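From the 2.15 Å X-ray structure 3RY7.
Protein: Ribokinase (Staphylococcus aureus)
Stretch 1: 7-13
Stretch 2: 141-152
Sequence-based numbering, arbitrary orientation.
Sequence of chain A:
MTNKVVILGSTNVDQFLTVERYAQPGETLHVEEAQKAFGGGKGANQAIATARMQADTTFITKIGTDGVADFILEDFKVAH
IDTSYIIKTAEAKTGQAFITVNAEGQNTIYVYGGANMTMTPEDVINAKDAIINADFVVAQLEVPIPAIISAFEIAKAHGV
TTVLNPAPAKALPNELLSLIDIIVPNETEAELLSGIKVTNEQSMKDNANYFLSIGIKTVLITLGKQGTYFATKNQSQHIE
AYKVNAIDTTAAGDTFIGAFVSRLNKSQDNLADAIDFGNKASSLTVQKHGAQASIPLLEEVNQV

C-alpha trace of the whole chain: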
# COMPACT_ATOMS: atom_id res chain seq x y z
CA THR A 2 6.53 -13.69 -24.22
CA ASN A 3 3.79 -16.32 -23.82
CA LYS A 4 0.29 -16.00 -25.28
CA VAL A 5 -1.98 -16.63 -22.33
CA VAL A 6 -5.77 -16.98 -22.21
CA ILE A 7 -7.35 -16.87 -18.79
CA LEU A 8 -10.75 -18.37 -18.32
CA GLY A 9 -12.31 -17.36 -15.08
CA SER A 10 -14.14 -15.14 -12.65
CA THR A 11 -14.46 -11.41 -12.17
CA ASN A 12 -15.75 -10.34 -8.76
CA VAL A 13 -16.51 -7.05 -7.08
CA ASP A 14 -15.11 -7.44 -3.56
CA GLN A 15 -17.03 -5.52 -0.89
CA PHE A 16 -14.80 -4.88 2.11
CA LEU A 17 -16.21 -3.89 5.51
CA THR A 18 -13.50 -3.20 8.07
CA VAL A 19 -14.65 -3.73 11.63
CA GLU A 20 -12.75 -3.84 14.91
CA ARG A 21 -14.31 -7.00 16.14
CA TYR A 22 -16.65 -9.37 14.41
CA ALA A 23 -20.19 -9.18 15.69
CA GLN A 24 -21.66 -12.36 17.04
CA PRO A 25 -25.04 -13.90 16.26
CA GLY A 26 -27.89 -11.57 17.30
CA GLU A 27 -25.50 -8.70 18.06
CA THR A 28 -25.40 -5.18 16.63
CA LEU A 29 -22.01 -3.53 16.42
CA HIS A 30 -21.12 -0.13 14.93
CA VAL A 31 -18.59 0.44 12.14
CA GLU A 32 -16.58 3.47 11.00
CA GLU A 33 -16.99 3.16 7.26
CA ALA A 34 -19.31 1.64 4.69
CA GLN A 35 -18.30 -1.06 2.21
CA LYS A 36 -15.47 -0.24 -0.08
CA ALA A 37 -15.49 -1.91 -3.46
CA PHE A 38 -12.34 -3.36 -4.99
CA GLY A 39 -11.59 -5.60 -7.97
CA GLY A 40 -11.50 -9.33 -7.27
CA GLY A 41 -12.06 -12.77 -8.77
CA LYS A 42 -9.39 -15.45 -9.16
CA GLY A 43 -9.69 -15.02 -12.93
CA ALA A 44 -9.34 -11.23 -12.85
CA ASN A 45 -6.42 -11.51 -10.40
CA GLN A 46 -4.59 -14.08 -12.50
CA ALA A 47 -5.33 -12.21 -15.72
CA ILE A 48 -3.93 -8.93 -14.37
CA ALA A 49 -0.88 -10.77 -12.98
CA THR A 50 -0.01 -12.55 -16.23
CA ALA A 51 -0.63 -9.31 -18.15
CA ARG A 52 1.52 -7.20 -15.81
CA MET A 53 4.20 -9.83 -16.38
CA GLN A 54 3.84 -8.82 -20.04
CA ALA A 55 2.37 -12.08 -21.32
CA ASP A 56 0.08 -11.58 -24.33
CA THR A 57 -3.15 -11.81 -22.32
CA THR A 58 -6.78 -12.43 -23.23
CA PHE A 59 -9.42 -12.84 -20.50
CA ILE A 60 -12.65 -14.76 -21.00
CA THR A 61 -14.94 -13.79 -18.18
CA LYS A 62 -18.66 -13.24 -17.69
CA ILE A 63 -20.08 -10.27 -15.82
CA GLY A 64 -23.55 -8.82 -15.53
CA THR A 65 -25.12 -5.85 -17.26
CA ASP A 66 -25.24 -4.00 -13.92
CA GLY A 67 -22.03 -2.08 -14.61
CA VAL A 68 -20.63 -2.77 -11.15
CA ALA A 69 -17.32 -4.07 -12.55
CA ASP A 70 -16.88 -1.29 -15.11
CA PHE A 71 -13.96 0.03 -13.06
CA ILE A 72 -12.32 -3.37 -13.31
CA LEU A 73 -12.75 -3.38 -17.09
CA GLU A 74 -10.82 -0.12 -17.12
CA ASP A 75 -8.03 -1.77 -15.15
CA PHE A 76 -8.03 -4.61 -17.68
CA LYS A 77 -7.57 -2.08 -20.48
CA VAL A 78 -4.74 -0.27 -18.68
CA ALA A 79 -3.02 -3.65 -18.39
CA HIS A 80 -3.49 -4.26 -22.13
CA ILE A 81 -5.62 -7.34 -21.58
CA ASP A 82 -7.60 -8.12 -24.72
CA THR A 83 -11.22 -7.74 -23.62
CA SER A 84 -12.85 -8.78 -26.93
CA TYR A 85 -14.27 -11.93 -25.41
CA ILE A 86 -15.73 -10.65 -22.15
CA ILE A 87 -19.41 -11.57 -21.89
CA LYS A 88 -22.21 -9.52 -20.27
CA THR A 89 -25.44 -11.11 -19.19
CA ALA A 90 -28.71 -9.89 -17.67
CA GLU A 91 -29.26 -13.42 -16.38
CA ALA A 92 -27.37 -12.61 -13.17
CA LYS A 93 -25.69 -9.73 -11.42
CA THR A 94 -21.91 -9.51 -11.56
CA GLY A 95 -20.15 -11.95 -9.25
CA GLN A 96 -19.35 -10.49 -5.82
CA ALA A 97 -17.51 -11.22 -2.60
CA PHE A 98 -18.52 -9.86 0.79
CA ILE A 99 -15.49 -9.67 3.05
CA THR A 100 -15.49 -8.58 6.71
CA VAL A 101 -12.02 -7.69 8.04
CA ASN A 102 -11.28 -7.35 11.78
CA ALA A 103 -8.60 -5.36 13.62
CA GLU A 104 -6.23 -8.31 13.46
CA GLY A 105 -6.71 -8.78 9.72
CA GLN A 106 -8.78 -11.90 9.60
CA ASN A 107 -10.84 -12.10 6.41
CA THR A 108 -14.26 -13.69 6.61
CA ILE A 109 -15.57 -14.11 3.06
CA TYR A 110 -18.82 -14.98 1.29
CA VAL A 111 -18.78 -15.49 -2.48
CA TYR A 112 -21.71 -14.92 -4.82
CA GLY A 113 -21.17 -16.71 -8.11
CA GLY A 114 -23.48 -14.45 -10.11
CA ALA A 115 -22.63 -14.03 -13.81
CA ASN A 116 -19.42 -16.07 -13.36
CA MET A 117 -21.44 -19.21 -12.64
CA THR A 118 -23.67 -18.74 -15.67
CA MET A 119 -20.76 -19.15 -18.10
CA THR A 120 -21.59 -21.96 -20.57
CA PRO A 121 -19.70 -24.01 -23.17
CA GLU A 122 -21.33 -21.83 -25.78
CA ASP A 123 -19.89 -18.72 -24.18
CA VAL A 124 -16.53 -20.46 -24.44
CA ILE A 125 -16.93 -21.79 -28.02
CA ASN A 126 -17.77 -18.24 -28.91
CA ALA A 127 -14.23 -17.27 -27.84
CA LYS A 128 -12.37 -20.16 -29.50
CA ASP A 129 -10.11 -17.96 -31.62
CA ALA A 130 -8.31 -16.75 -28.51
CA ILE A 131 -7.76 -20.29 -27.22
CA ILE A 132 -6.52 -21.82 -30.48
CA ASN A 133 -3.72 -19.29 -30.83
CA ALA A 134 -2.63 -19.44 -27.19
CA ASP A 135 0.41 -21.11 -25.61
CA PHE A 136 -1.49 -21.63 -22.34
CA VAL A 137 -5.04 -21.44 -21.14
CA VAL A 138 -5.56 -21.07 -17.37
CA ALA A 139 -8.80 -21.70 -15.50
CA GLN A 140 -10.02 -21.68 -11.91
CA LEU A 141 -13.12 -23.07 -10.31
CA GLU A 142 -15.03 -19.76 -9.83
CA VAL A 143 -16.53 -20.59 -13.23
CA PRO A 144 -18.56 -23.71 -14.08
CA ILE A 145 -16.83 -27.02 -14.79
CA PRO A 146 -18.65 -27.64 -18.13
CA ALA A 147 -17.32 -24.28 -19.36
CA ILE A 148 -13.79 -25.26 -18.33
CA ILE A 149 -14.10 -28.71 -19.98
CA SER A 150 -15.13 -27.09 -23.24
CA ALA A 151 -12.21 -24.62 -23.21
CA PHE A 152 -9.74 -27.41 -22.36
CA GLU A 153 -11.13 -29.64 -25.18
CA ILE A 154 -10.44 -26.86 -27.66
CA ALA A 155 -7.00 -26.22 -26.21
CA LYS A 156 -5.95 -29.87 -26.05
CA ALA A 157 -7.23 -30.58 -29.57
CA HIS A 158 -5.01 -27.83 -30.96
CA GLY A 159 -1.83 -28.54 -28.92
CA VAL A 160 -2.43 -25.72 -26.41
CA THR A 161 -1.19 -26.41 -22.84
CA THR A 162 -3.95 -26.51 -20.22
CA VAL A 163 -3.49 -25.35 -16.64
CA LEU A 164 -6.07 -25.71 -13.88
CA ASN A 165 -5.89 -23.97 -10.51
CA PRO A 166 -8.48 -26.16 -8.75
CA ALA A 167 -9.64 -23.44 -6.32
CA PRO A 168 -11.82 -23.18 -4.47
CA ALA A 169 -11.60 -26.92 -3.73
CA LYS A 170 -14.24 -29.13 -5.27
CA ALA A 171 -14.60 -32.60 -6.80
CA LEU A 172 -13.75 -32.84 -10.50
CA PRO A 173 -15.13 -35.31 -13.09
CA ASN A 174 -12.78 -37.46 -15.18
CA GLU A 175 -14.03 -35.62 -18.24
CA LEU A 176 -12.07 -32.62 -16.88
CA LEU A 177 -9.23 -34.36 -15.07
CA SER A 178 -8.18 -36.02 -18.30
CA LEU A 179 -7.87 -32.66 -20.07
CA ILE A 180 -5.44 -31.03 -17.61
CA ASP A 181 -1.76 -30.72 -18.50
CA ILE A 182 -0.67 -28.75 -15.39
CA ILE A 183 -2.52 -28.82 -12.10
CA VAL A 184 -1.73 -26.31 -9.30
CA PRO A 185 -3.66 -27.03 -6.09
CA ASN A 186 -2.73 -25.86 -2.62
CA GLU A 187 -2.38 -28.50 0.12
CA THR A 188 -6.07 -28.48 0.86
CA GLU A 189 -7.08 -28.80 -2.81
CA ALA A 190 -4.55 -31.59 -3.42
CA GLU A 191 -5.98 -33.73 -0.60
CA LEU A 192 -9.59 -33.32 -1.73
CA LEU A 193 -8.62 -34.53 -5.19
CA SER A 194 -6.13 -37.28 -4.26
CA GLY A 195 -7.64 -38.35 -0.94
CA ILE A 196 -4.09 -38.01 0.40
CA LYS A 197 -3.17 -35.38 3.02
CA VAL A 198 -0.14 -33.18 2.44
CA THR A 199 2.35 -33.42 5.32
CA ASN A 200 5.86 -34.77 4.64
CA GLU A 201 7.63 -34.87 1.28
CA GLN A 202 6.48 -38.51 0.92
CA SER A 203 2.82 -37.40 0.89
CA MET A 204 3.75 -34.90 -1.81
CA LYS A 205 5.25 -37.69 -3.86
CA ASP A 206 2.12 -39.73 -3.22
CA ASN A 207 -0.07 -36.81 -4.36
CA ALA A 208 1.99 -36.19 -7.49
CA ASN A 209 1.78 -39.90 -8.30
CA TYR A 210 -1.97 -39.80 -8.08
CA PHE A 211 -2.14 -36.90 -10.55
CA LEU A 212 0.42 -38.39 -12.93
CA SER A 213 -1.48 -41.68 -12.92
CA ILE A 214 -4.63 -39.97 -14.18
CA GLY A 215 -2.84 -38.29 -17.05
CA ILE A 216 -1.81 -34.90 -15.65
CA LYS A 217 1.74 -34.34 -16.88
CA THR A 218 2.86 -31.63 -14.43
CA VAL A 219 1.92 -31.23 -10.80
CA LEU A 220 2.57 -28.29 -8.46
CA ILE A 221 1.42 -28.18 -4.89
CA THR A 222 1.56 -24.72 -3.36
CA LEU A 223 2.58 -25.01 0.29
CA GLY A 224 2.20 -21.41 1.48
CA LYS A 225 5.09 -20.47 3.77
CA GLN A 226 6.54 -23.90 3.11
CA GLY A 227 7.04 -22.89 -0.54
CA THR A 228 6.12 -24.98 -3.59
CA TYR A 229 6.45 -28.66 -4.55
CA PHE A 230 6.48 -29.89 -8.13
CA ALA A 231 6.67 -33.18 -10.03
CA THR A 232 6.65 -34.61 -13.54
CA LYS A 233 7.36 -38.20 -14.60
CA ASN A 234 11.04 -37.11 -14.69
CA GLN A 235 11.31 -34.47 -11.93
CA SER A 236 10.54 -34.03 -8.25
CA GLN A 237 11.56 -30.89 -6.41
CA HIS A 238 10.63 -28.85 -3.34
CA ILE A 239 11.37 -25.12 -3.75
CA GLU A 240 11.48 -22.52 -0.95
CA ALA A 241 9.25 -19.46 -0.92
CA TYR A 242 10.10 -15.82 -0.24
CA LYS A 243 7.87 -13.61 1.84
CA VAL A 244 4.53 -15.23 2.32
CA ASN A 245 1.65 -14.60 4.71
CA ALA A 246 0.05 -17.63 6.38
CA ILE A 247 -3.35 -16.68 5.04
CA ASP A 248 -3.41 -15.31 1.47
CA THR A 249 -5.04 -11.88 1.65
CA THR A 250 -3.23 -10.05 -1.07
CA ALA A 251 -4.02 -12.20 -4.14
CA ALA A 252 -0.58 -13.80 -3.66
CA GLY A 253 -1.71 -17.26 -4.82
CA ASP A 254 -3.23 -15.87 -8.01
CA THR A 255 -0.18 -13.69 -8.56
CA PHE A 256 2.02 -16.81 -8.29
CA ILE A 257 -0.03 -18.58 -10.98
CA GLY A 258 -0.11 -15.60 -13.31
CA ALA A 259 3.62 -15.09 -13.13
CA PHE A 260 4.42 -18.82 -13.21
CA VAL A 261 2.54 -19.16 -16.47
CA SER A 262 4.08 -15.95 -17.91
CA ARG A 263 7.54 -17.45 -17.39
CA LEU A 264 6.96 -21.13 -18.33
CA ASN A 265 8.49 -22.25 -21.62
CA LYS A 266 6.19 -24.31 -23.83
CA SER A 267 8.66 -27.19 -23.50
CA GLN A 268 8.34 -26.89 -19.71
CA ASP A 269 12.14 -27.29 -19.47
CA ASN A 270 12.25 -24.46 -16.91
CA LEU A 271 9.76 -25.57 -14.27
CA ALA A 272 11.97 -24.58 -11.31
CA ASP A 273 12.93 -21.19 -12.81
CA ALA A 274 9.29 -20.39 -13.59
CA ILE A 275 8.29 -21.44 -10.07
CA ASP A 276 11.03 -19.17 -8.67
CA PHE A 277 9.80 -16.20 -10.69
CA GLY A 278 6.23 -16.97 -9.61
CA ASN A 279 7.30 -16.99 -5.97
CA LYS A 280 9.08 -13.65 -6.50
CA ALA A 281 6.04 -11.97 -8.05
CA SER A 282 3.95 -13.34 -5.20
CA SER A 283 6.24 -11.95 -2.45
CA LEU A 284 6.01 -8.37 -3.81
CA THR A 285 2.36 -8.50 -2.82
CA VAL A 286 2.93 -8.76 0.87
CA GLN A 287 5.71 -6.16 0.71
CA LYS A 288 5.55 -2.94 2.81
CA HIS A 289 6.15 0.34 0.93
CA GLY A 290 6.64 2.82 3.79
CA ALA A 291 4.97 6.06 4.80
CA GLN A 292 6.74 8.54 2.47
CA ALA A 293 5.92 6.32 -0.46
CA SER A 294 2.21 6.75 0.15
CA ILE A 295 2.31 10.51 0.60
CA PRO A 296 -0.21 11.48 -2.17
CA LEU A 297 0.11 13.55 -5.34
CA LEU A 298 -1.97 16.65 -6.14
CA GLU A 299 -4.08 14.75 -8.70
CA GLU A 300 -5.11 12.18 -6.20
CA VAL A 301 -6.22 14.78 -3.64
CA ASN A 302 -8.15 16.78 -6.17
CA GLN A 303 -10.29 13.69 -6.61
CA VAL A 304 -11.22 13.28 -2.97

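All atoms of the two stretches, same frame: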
# COMPACT_ATOMS: atom_id res chain seq x y z
N ILE A 7 -6.78 -16.52 -20.08
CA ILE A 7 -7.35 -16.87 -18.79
C ILE A 7 -8.85 -17.07 -18.95
O ILE A 7 -9.54 -16.25 -19.55
CB ILE A 7 -7.07 -15.78 -17.72
CG1 ILE A 7 -5.57 -15.45 -17.66
CG2 ILE A 7 -7.55 -16.21 -16.36
CD1 ILE A 7 -4.68 -16.62 -17.18
N LEU A 8 -9.35 -18.14 -18.41
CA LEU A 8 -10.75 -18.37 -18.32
C LEU A 8 -11.13 -18.36 -16.88
O LEU A 8 -10.69 -19.19 -16.15
CB LEU A 8 -11.11 -19.70 -18.94
CG LEU A 8 -12.59 -20.01 -18.95
CD1 LEU A 8 -13.31 -19.20 -19.94
CD2 LEU A 8 -12.83 -21.43 -19.11
N GLY A 9 -11.94 -17.41 -16.48
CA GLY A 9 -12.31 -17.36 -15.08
C GLY A 9 -13.16 -16.20 -14.63
O GLY A 9 -13.81 -15.52 -15.43
N SER A 10 -13.17 -16.00 -13.31
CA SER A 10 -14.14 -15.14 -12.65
C SER A 10 -13.69 -13.69 -12.54
O SER A 10 -12.50 -13.38 -12.39
CB SER A 10 -14.39 -15.68 -11.25
OG SER A 10 -13.19 -15.69 -10.50
N THR A 11 -14.67 -12.79 -12.59
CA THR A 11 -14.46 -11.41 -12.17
C THR A 11 -15.44 -11.12 -11.05
O THR A 11 -16.64 -11.40 -11.19
CB THR A 11 -14.70 -10.43 -13.33
OG1 THR A 11 -13.72 -10.64 -14.34
CG2 THR A 11 -14.59 -8.97 -12.83
N ASN A 12 -14.93 -10.62 -9.93
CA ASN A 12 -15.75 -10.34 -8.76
C ASN A 12 -15.62 -8.88 -8.35
O ASN A 12 -14.55 -8.29 -8.52
CB ASN A 12 -15.31 -11.19 -7.57
CG ASN A 12 -15.79 -12.63 -7.64
OD1 ASN A 12 -16.73 -12.96 -8.37
ND2 ASN A 12 -15.17 -13.50 -6.84
N VAL A 13 -16.68 -8.30 -7.81
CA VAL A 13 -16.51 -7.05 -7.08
C VAL A 13 -16.46 -7.39 -5.59
O VAL A 13 -17.43 -7.87 -5.02
CB VAL A 13 -17.62 -6.04 -7.40
CG1 VAL A 13 -17.46 -4.79 -6.55
CG2 VAL A 13 -17.61 -5.70 -8.90
N LEU A 141 -11.80 -22.51 -10.53
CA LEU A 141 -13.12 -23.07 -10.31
C LEU A 141 -14.18 -22.05 -9.83
O LEU A 141 -15.17 -22.45 -9.23
CB LEU A 141 -13.04 -24.26 -9.35
CG LEU A 141 -12.14 -25.42 -9.79
CD1 LEU A 141 -12.12 -26.55 -8.77
CD2 LEU A 141 -12.64 -25.95 -11.14
N GLU A 142 -13.98 -20.76 -10.08
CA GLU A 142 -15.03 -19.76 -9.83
C GLU A 142 -15.91 -19.58 -11.08
O GLU A 142 -16.70 -18.64 -11.19
CB GLU A 142 -14.44 -18.43 -9.35
CG GLU A 142 -13.73 -18.59 -7.99
CD GLU A 142 -13.32 -17.27 -7.33
OE1 GLU A 142 -13.05 -16.29 -8.05
OE2 GLU A 142 -13.27 -17.24 -6.09
N VAL A 143 -15.77 -20.54 -12.00
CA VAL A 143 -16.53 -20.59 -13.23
C VAL A 143 -16.97 -22.07 -13.39
O VAL A 143 -16.38 -22.95 -12.75
CB VAL A 143 -15.63 -20.05 -14.38
CG1 VAL A 143 -15.49 -21.04 -15.49
CG2 VAL A 143 -16.06 -18.67 -14.86
N PRO A 144 -18.04 -22.34 -14.17
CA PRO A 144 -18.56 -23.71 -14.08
C PRO A 144 -17.67 -24.74 -14.80
O PRO A 144 -17.05 -24.46 -15.81
CB PRO A 144 -19.94 -23.63 -14.75
CG PRO A 144 -20.26 -22.15 -14.80
CD PRO A 144 -18.93 -21.46 -14.94
N ILE A 145 -17.62 -25.93 -14.22
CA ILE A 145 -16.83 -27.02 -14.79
C ILE A 145 -17.10 -27.31 -16.28
O ILE A 145 -16.16 -27.45 -17.05
CB ILE A 145 -16.95 -28.28 -13.89
CG1 ILE A 145 -16.07 -28.09 -12.65
CG2 ILE A 145 -16.57 -29.56 -14.67
CD1 ILE A 145 -16.40 -29.03 -11.51
N PRO A 146 -18.39 -27.38 -16.70
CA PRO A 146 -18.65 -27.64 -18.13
C PRO A 146 -18.06 -26.54 -19.04
O PRO A 146 -17.62 -26.85 -20.15
CB PRO A 146 -20.19 -27.68 -18.23
CG PRO A 146 -20.66 -28.00 -16.84
CD PRO A 146 -19.64 -27.33 -15.91
N ALA A 147 -18.00 -25.30 -18.58
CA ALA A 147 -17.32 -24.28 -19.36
C ALA A 147 -15.81 -24.56 -19.46
O ALA A 147 -15.20 -24.35 -20.51
CB ALA A 147 -17.55 -22.88 -18.78
N ILE A 148 -15.22 -24.99 -18.35
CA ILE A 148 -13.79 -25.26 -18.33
C ILE A 148 -13.46 -26.48 -19.23
O ILE A 148 -12.51 -26.45 -20.00
CB ILE A 148 -13.26 -25.49 -16.90
CG1 ILE A 148 -13.48 -24.25 -16.01
CG2 ILE A 148 -11.76 -25.83 -16.94
CD1 ILE A 148 -13.21 -24.51 -14.56
N ILE A 149 -14.28 -27.53 -19.13
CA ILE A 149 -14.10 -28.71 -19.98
C ILE A 149 -14.09 -28.32 -21.45
O ILE A 149 -13.22 -28.74 -22.23
CB ILE A 149 -15.20 -29.75 -19.71
CG1 ILE A 149 -14.98 -30.42 -18.36
CG2 ILE A 149 -15.21 -30.81 -20.81
CD1 ILE A 149 -16.14 -31.32 -17.93
N SER A 150 -15.01 -27.45 -21.83
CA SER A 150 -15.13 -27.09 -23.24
C SER A 150 -13.91 -26.28 -23.73
O SER A 150 -13.44 -26.46 -24.86
CB SER A 150 -16.45 -26.36 -23.49
OG SER A 150 -16.22 -25.12 -24.12
N ALA A 151 -13.39 -25.41 -22.86
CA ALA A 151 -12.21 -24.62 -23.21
C ALA A 151 -10.96 -25.51 -23.29
O ALA A 151 -10.10 -25.31 -24.15
CB ALA A 151 -12.00 -23.50 -22.19
N PHE A 152 -10.89 -26.51 -22.41
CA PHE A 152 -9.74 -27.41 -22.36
C PHE A 152 -9.79 -28.42 -23.53
O PHE A 152 -8.75 -28.87 -24.00
CB PHE A 152 -9.66 -28.14 -21.01
CG PHE A 152 -9.06 -27.30 -19.89
CD1 PHE A 152 -8.77 -27.87 -18.65
CD2 PHE A 152 -8.76 -25.95 -20.09
CE1 PHE A 152 -8.21 -27.10 -17.60
CE2 PHE A 152 -8.19 -25.17 -19.06
CZ PHE A 152 -7.91 -25.76 -17.81
O HOH W 1 -12.56 -19.08 -12.17

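The contact between the two stretches has a polar end and an apolar end, and it buries 317 Å² in all. At the polar end, Ser10 and Glu142 each point their CA-to-CB bond toward the opposing stretch, across backbones whose CA atoms lie 5.5 Å apart. Ser10 adopts the p rotamer (chi1 61°), and its OG donates a short hydrogen bond of 2.5 Å to OE1 of Glu142. Glu142 reaches this position with chi1 m (-64°) and chi2 t (-170°), which extends the chain and brings the carboxylate to the serine hydroxyl; chi3 of -30° then sets the plane of the carboxylate. Both atoms of the bond also have hydrogen-bonding partners elsewhere in the structure, as has Glu142 OE2. The same pair is linked through the main chain by a water that accepts weak hydrogen bonds from Ser10 N (3.3 Å) and Glu142 N (3.0 Å), so the side chains are bonded directly and the backbone nitrogens through the water.

Val143 follows with chi1 at 124°, between the usual wells. In this conformation its CG2 lies 3.8 Å from Gly9 C and 4.2 Å from Ser10 N, packing against main chain where Gly9 offers no side chain.

At the apolar end, Leu8 extends from its strand in the t,p rotamer (-177°, 73°), which brings CD2 onto the helix that begins at Ile145, with Pro144 as its N-cap. Leu8 CD2 lies 3.8 Å from Ala151 CB and 4.2 Å from Ile148 CG1, and it also approaches Ala147 O at 4.0 Å. Ala147 and Ala151 are one helical turn apart, joined by the hydrogen bond from Ala151 N to Ala147 O (3.1 Å), and both direct their CB toward the strand. Ile148 is in the m,t rotamer. Its CA-to-CB bond points sideways, and Leu8 CD2 comes nearer to Ile148 CA (4.0 Å) than to its side chain.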